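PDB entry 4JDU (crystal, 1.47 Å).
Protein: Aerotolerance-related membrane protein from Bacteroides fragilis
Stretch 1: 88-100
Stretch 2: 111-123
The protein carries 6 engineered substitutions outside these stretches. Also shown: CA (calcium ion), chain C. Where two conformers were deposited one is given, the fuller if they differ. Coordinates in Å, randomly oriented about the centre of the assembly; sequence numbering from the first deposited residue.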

# COMPACT_ATOMS: atom_id res chain seq x y z
N GLY A 88 7.99 3.32 11.59
CA GLY A 88 7.24 2.15 12.00
C GLY A 88 6.31 1.69 10.90
O GLY A 88 6.42 2.15 9.76
N THR A 89 5.38 0.80 11.24
CA THR A 89 4.45 0.25 10.25
C THR A 89 3.05 0.03 10.82
O THR A 89 2.83 -0.89 11.62
CB THR A 89 5.01 -1.05 9.65
OG1 THR A 89 6.24 -0.75 8.98
CG2 THR A 89 4.02 -1.66 8.67
N ALA A 90 2.10 0.87 10.39
CA ALA A 90 0.76 0.93 10.98
C ALA A 90 -0.33 0.75 9.93
O ALA A 90 -1.05 1.69 9.58
CB ALA A 90 0.57 2.25 11.70
N ILE A 91 -0.47 -0.48 9.43
CA ILE A 91 -1.43 -0.78 8.39
C ILE A 91 -2.88 -0.51 8.85
O ILE A 91 -3.70 0.02 8.08
CB ILE A 91 -1.28 -2.25 7.90
CG1 ILE A 91 0.13 -2.48 7.34
CG2 ILE A 91 -2.34 -2.56 6.85
CD1 ILE A 91 0.39 -3.93 6.93
N GLY A 92 -3.19 -0.85 10.09
CA GLY A 92 -4.53 -0.62 10.62
C GLY A 92 -4.90 0.85 10.60
O GLY A 92 -6.00 1.22 10.18
N ALA A 93 -3.98 1.69 11.04
CA ALA A 93 -4.22 3.13 11.02
C ALA A 93 -4.47 3.62 9.59
O ALA A 93 -5.33 4.49 9.38
CB ALA A 93 -3.05 3.88 11.65
N ALA A 94 -3.75 3.08 8.62
CA ALA A 94 -3.92 3.46 7.23
C ALA A 94 -5.28 3.02 6.68
O ALA A 94 -5.95 3.79 5.97
CB ALA A 94 -2.78 2.92 6.35
N ILE A 95 -5.71 1.80 7.01
CA ILE A 95 -7.02 1.32 6.57
C ILE A 95 -8.13 2.14 7.19
O ILE A 95 -9.09 2.53 6.51
CB ILE A 95 -7.20 -0.17 6.89
CG1 ILE A 95 -6.18 -0.99 6.11
CG2 ILE A 95 -8.64 -0.61 6.59
CD1 ILE A 95 -6.16 -2.45 6.56
N ASN A 96 -8.00 2.42 8.49
CA ASN A 96 -8.98 3.25 9.19
C ASN A 96 -9.12 4.63 8.55
O ASN A 96 -10.22 5.12 8.36
CB ASN A 96 -8.62 3.42 10.66
CG ASN A 96 -8.96 2.20 11.50
OD1 ASN A 96 -9.73 1.33 11.09
ND2 ASN A 96 -8.41 2.15 12.70
N LEU A 97 -7.99 5.24 8.21
CA LEU A 97 -8.01 6.55 7.59
C LEU A 97 -8.64 6.46 6.21
O LEU A 97 -9.49 7.30 5.85
CB LEU A 97 -6.58 7.09 7.49
CG LEU A 97 -6.45 8.44 6.80
CD1 LEU A 97 -7.19 9.52 7.55
CD2 LEU A 97 -4.96 8.79 6.68
N ALA A 98 -8.25 5.45 5.44
CA ALA A 98 -8.82 5.25 4.10
C ALA A 98 -10.33 5.06 4.13
O ALA A 98 -11.04 5.62 3.29
CB ALA A 98 -8.15 4.07 3.41
N ALA A 99 -10.82 4.28 5.10
CA ALA A 99 -12.24 3.98 5.19
C ALA A 99 -13.08 5.23 5.43
O ALA A 99 -14.26 5.26 5.12
CB ALA A 99 -12.51 2.96 6.28
N ARG A 100 -12.45 6.27 5.98
CA ARG A 100 -13.14 7.51 6.28
C ARG A 100 -12.87 8.59 5.24
O ARG A 100 -13.27 9.75 5.43
CB ARG A 100 -12.73 7.98 7.68
CG ARG A 100 -13.31 7.07 8.75
CD ARG A 100 -13.03 7.57 10.15
NE ARG A 100 -13.45 8.95 10.35
CZ ARG A 100 -13.10 9.66 11.42
NH1 ARG A 100 -13.52 10.92 11.58
NH2 ARG A 100 -12.31 9.10 12.33
N ALA A 111 -13.23 0.97 -2.75
CA ALA A 111 -12.18 -0.03 -2.56
C ALA A 111 -10.93 0.60 -2.01
O ALA A 111 -10.55 1.70 -2.41
CB ALA A 111 -11.87 -0.74 -3.88
N ILE A 112 -10.29 -0.10 -1.09
CA ILE A 112 -8.99 0.30 -0.55
C ILE A 112 -7.96 -0.65 -1.09
O ILE A 112 -8.19 -1.86 -1.14
CB ILE A 112 -9.00 0.25 0.99
CG1 ILE A 112 -10.03 1.24 1.55
CG2 ILE A 112 -7.60 0.51 1.55
CD1 ILE A 112 -10.26 1.12 3.04
N VAL A 113 -6.83 -0.11 -1.54
CA VAL A 113 -5.72 -0.94 -2.01
C VAL A 113 -4.49 -0.63 -1.17
O VAL A 113 -3.89 0.44 -1.31
CB VAL A 113 -5.42 -0.71 -3.50
CG1 VAL A 113 -4.27 -1.61 -3.97
CG2 VAL A 113 -6.66 -0.95 -4.35
N VAL A 114 -4.16 -1.55 -0.26
CA VAL A 114 -2.98 -1.41 0.59
C VAL A 114 -1.78 -2.00 -0.12
O VAL A 114 -1.83 -3.15 -0.57
CB VAL A 114 -3.18 -2.12 1.95
CG1 VAL A 114 -1.99 -1.87 2.85
CG2 VAL A 114 -4.46 -1.64 2.63
N ILE A 115 -0.71 -1.22 -0.25
CA ILE A 115 0.53 -1.66 -0.90
C ILE A 115 1.66 -1.63 0.12
O ILE A 115 2.05 -0.58 0.62
CB ILE A 115 0.85 -0.80 -2.14
CG1 ILE A 115 -0.40 -0.71 -3.02
CG2 ILE A 115 2.01 -1.39 -2.92
CD1 ILE A 115 -0.21 0.08 -4.29
N THR A 116 2.19 -2.81 0.44
CA THR A 116 3.02 -2.95 1.63
C THR A 116 3.83 -4.24 1.57
O THR A 116 3.49 -5.14 0.81
CB THR A 116 2.13 -2.96 2.91
OG1 THR A 116 2.95 -3.03 4.09
CG2 THR A 116 1.15 -4.16 2.90
N ASP A 117 4.88 -4.33 2.38
CA ASP A 117 5.58 -5.60 2.56
C ASP A 117 4.96 -6.38 3.72
O ASP A 117 5.39 -7.49 4.04
CB ASP A 117 7.09 -5.38 2.74
CG ASP A 117 7.41 -4.40 3.85
OD1 ASP A 117 6.61 -4.28 4.81
OD2 ASP A 117 8.49 -3.77 3.78
N GLY A 118 3.96 -5.78 4.34
CA GLY A 118 3.17 -6.46 5.35
C GLY A 118 3.89 -6.68 6.66
O GLY A 118 3.34 -7.30 7.57
N GLU A 119 5.12 -6.18 6.76
CA GLU A 119 5.85 -6.24 8.02
C GLU A 119 5.18 -5.34 9.03
O GLU A 119 5.77 -4.34 9.46
CB GLU A 119 7.29 -5.78 7.83
CG GLU A 119 8.19 -6.84 7.26
CD GLU A 119 9.59 -6.77 7.85
OE1 GLU A 119 10.26 -7.83 7.88
OE2 GLU A 119 10.01 -5.67 8.26
N ASN A 120 3.94 -5.67 9.38
CA ASN A 120 3.17 -4.90 10.34
C ASN A 120 3.80 -5.03 11.71
O ASN A 120 4.29 -6.09 12.08
CB ASN A 120 1.72 -5.38 10.37
CG ASN A 120 0.80 -4.41 11.09
OD1 ASN A 120 1.07 -3.21 11.16
ND2 ASN A 120 -0.30 -4.93 11.64
N HIS A 121 3.78 -3.94 12.47
CA HIS A 121 4.36 -3.89 13.81
C HIS A 121 3.25 -3.80 14.85
O HIS A 121 3.26 -4.48 15.87
CB HIS A 121 5.26 -2.65 13.92
CG HIS A 121 6.33 -2.76 14.96
ND1 HIS A 121 7.16 -3.86 15.05
CD2 HIS A 121 6.72 -1.92 15.94
CE1 HIS A 121 8.01 -3.68 16.04
NE2 HIS A 121 7.76 -2.51 16.60
N GLU A 122 2.29 -2.92 14.57
CA GLU A 122 1.16 -2.70 15.46
C GLU A 122 0.07 -3.74 15.22
O GLU A 122 0.06 -4.43 14.20
CB GLU A 122 0.59 -1.30 15.24
CG GLU A 122 1.60 -0.18 15.43
N GLY A 123 -0.86 -3.86 16.17
CA GLY A 123 -1.99 -4.74 15.99
C GLY A 123 -3.18 -3.99 15.41
O GLY A 123 -3.17 -2.76 15.37
CA CA C . 7.82 -1.44 7.32
O HOH W 1 -1.60 -2.12 12.34
O HOH W 2 8.89 -3.17 8.72
O HOH W 3 9.95 -0.27 8.36

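The apolar part of the contact is set by two segments that run nearly antiparallel: the axes of helix 91-99 and strand 111-116 make an angle of 155° and approach to 9.3 Å. Along the strand, the CA-to-CB bonds of Ile-112, Val-114 and Thr-116 point toward the helix, while those of the residues between them do not reach it, as expected from the alternation of an extended chain. The antiparallel sense appears directly in the pairing. Near the start of the helix, Ile-91 CG2 lies 4.1 Å from Val-114 CG1; one turn later, Ile-95 CG1 lies 3.9 Å from Val-114 CG2; and at the far end Ala-98 CB comes within 3.6 Å of Ile-112 CD1. Ile-112, with chi1 m and chi2 t, extends its CD1 to the helix backbone as well, 3.9 Å from Ile-95 O and 3.8 Å from Ala-99 N. The CA-to-CB bond of Ala-98 points toward the strand. Ile-91, also m and t, reaches past the strand's end: its CD1 is 3.9 Å from Thr-116 OG1 and 4.1 Å from Gly-118 CA.

Direct polar contact between the stretches is sparse. The one hydrogen bond runs from His-121 N to Thr-89 O; at 3.3 Å it is weak, although its N-H...acceptor angle of 163° is nearly straight. A shorter distance nearby is not a bond: Thr-89 O and Asn-120 OD1 are 2.9 Å apart, but both are acceptors. Distance alone would mislead here.

Water adds a polar link. Water 1 accepts from Gly-92 N at 3.0 Å and lies 3.1 Å from Asn-120 OD1, to which it can donate, so it bridges the first turn of the helix to the loop after the strand.

That loop is shaped by its own hydrogen bonds. Gly-118 N donates to Thr-116 OG1 at 2.9 Å, and Glu-119 N to Asp-117 OD1 at 3.1 Å. Gly-118 has a phi of 73°, a value that favours glycine.

The calcium ion supplies a further connection. It is bound by Thr-89 OG1 at 2.4 Å and by water 2 at 2.5 Å, with water 3 and atoms elsewhere in the structure also bound. Water 2 donates to Glu-119 OE2 at 2.8 Å, so Glu-119 is joined to the ion through water. The Thr-89 side chain serves the packing too: with chi1 at -62°, OG1 meets the metal while CG2 lies 3.3 Å from Glu-119 O.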